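Local coordinates for ACYL carrier protein ACPA (PDB 2CGQ), which is a putative acyl carrier protein that probably carries growing or activated acyl chains as thioesters on a phosphopantetheine arm, at residues Met27-Asn32 and Val91-Ala96. Residues are numbered along the deposited sequence; the frame is centred on the assembly and turned at random. Where two conformers were deposited one is given.
Sequences MEEAIN and VYTSVA. Unlike the reference sequence in segment 27-32: Glu28 (reference Lys).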
ATOM      1  N   MET A  27      -4.798   7.559   8.910  1.00 39.04           N
ATOM      2  CA  MET A  27      -4.298   7.351   7.551  1.00 37.76           C
ATOM      3  C   MET A  27      -3.803   5.906   7.448  1.00 35.08           C
ATOM      4  O   MET A  27      -4.056   5.188   6.476  1.00 32.12           O
ATOM      5  CB  MET A  27      -3.168   8.325   7.245  1.00 38.24           C
ATOM      6  CG  MET A  27      -2.460   8.098   5.875  1.00 39.01           C
ATOM      7  SD  MET A  27      -0.814   8.864   5.670  1.00 44.30           S
ATOM      8  CE  MET A  27       0.266   7.503   6.211  1.00 43.54           C
ATOM      9  N   GLU A  28      -3.065   5.483   8.446  1.00 34.09           N
ATOM     10  CA  GLU A  28      -2.522   4.131   8.444  1.00 35.67           C
ATOM     11  C   GLU A  28      -3.595   3.068   8.476  1.00 34.54           C
ATOM     12  O   GLU A  28      -3.456   2.060   7.784  1.00 34.69           O
ATOM     13  CB  GLU A  28      -1.569   3.919   9.612  1.00 35.60           C
ATOM     14  CG  GLU A  28      -0.199   4.471   9.362  1.00 36.95           C
ATOM     15  CD  GLU A  28       0.738   4.237  10.523  1.00 40.18           C
ATOM     16  OE1 GLU A  28       0.600   3.207  11.272  1.00 45.76           O
ATOM     17  OE2 GLU A  28       1.626   5.092  10.677  1.00 44.97           O
ATOM     18  N   GLU A  29      -4.634   3.278   9.287  1.00 33.91           N
ATOM     19  CA  GLU A  29      -5.761   2.337   9.362  1.00 34.01           C
ATOM     20  C   GLU A  29      -6.460   2.189   8.024  1.00 32.84           C
ATOM     21  O   GLU A  29      -6.854   1.089   7.637  1.00 31.44           O
ATOM     22  CB  GLU A  29      -6.780   2.764  10.422  1.00 35.32           C
ATOM     23  CG  GLU A  29      -6.333   2.413  11.823  1.00 37.14           C
ATOM     24  CD  GLU A  29      -7.321   2.919  12.866  1.00 38.46           C
ATOM     25  OE1 GLU A  29      -6.947   3.835  13.648  1.00 43.40           O
ATOM     26  OE2 GLU A  29      -8.491   2.452  12.832  1.00 42.90           O
ATOM     27  N   ALA A  30      -6.644   3.308   7.333  1.00 31.05           N
ATOM     28  CA  ALA A  30      -7.223   3.296   5.998  1.00 30.61           C
ATOM     29  C   ALA A  30      -6.348   2.571   5.002  1.00 29.35           C
ATOM     30  O   ALA A  30      -6.836   1.817   4.152  1.00 28.44           O
ATOM     31  CB  ALA A  30      -7.469   4.694   5.534  1.00 30.07           C
ATOM     32  N   ILE A  31      -5.030   2.771   5.088  1.00 28.82           N
ATOM     33  CA  ILE A  31      -4.149   2.075   4.148  1.00 28.91           C
ATOM     34  C   ILE A  31      -4.215   0.581   4.420  1.00 28.81           C
ATOM     35  O   ILE A  31      -4.252  -0.223   3.479  1.00 30.20           O
ATOM     36  CB  ILE A  31      -2.713   2.634   4.198  1.00 27.74           C
ATOM     37  CG1 ILE A  31      -2.717   4.078   3.655  1.00 28.72           C
ATOM     38  CG2 ILE A  31      -1.767   1.729   3.456  1.00 28.14           C
ATOM     39  CD1 ILE A  31      -1.406   4.843   3.954  1.00 28.15           C
ATOM     40  N   ASN A  32      -4.236   0.198   5.705  1.00 30.61           N
ATOM     41  CA  ASN A  32      -4.347  -1.215   6.089  1.00 29.06           C
ATOM     42  C   ASN A  32      -5.613  -1.822   5.560  1.00 29.74           C
ATOM     43  O   ASN A  32      -5.593  -2.933   5.021  1.00 29.75           O
ATOM     44  CB  ASN A  32      -4.304  -1.400   7.604  1.00 30.01           C
ATOM     45  CG  ASN A  32      -2.996  -1.002   8.206  1.00 28.26           C
ATOM     46  OD1 ASN A  32      -1.962  -0.855   7.507  1.00 27.51           O
ATOM     47  ND2 ASN A  32      -3.001  -0.853   9.531  1.00 27.15           N
ATOM     48  N   VAL A  91       4.688   2.235   1.914  1.00 27.11           N
ATOM     49  CA  VAL A  91       3.334   2.654   1.482  1.00 27.27           C
ATOM     50  C   VAL A  91       2.815   3.806   2.369  1.00 27.77           C
ATOM     51  O   VAL A  91       2.325   4.844   1.863  1.00 28.40           O
ATOM     52  CB  VAL A  91       2.336   1.487   1.523  1.00 26.34           C
ATOM     53  CG1 VAL A  91       0.957   1.955   1.000  1.00 28.43           C
ATOM     54  CG2 VAL A  91       2.775   0.330   0.670  1.00 26.87           C
ATOM     55  N   TYR A  92       2.944   3.680   3.707  1.00 26.99           N
ATOM     56  CA  TYR A  92       2.537   4.763   4.605  1.00 28.02           C
ATOM     57  C   TYR A  92       3.238   6.062   4.294  1.00 29.11           C
ATOM     58  O   TYR A  92       2.631   7.098   4.254  1.00 29.22           O
ATOM     59  CB  TYR A  92       2.785   4.393   6.080  1.00 26.98           C
ATOM     60  CG  TYR A  92       2.085   3.186   6.638  1.00 26.33           C
ATOM     61  CD1 TYR A  92       0.954   2.635   6.086  1.00 25.26           C
ATOM     62  CD2 TYR A  92       2.497   2.659   7.873  1.00 27.97           C
ATOM     63  CE1 TYR A  92       0.298   1.543   6.699  1.00 26.73           C
ATOM     64  CE2 TYR A  92       1.851   1.599   8.484  1.00 28.59           C
ATOM     65  CZ  TYR A  92       0.767   1.043   7.929  1.00 28.94           C
ATOM     66  OH  TYR A  92       0.216  -0.032   8.588  1.00 28.08           O
ATOM     67  N   THR A  93       4.544   6.024   4.061  1.00 28.99           N
ATOM     68  CA  THR A  93       5.287   7.286   3.911  1.00 29.39           C
ATOM     69  C   THR A  93       4.998   7.854   2.514  1.00 29.41           C
ATOM     70  O   THR A  93       5.026   9.079   2.338  1.00 30.55           O
ATOM     71  CB  THR A  93       6.789   7.099   4.223  1.00 29.26           C
ATOM     72  OG1 THR A  93       7.282   6.086   3.388  1.00 30.58           O
ATOM     73  CG2 THR A  93       6.954   6.621   5.572  1.00 29.49           C
ATOM     74  N   SER A  94       4.645   7.004   1.556  1.00 29.39           N
ATOM     75  CA  SER A  94       4.277   7.488   0.193  1.00 30.31           C
ATOM     76  C   SER A  94       2.978   8.284   0.229  1.00 31.15           C
ATOM     77  O   SER A  94       2.845   9.289  -0.507  1.00 31.94           O
ATOM     78  CB  SER A  94       4.156   6.366  -0.833  0.65 30.78           C
ATOM     79  OG  SER A  94       5.396   5.980  -1.374  0.65 31.47           O
ATOM     80  N   VAL A  95       2.022   7.852   1.057  1.00 30.03           N
ATOM     81  CA  VAL A  95       0.799   8.598   1.248  1.00 31.30           C
ATOM     82  C   VAL A  95       1.017   9.780   2.204  1.00 32.18           C
ATOM     83  O   VAL A  95       0.471  10.861   1.978  1.00 32.74           O
ATOM     84  CB  VAL A  95      -0.302   7.678   1.767  1.00 31.40           C
ATOM     85  CG1 VAL A  95      -1.584   8.432   2.062  1.00 31.54           C
ATOM     86  CG2 VAL A  95      -0.516   6.533   0.755  1.00 29.57           C
ATOM     87  N   ALA A  96       1.766   9.566   3.286  1.00 32.91           N
ATOM     88  CA  ALA A  96       2.006  10.646   4.288  1.00 33.22           C
ATOM     89  C   ALA A  96       2.541  11.942   3.719  1.00 34.02           C
ATOM     90  O   ALA A  96       2.301  13.020   4.299  1.00 35.50           O
ATOM     91  CB  ALA A  96       2.929  10.166   5.361  1.00 32.92           C
TER
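With CG of Tyr92 set opposite its carbonyl carbon (chi1 -60°), the phenol leaves helix 88-96 and lies across helix 27-39, a knob among Met27, Glu28, Ile31 and Asn32. Asn32 has a similar first torsion (chi1 -65°), and its second (chi2 -16°) turns OD1 toward the phenol. There Tyr92 OH donates a 2.6 Å hydrogen bond to a lone pair of Asn32 OD1, in the carbonyl plane. Glu28, where the reference sequence has lysine, covers one ring face: its CG stands 3.5 Å from the ring centroid in a CH-pi contact, and the carboxylate continues nearly parallel to the ring. Branched Ile31 fills two places at once, CG2 meeting Tyr92 CE1 at the ring edge and Val91 CG1, CD1 meeting Val95 CG2 end to end. Flexible Met27 bends at its thioether, passing SD beside Val95 CG1 and setting CE 3.1 Å from Tyr92 O; short Ala96 lets SD lie 3.6 Å from Ala96 N. From helix 59-73, Phe73 touches Ile31 and Leu69 touches Val91, extending the core of this acyl-carrier helical bundle. Apolar packing centred on the Tyr92 ring, with Ile31 and Met27, thus joins the first and last helices, while one directional bond orients the buried tyrosine's hydroxyl.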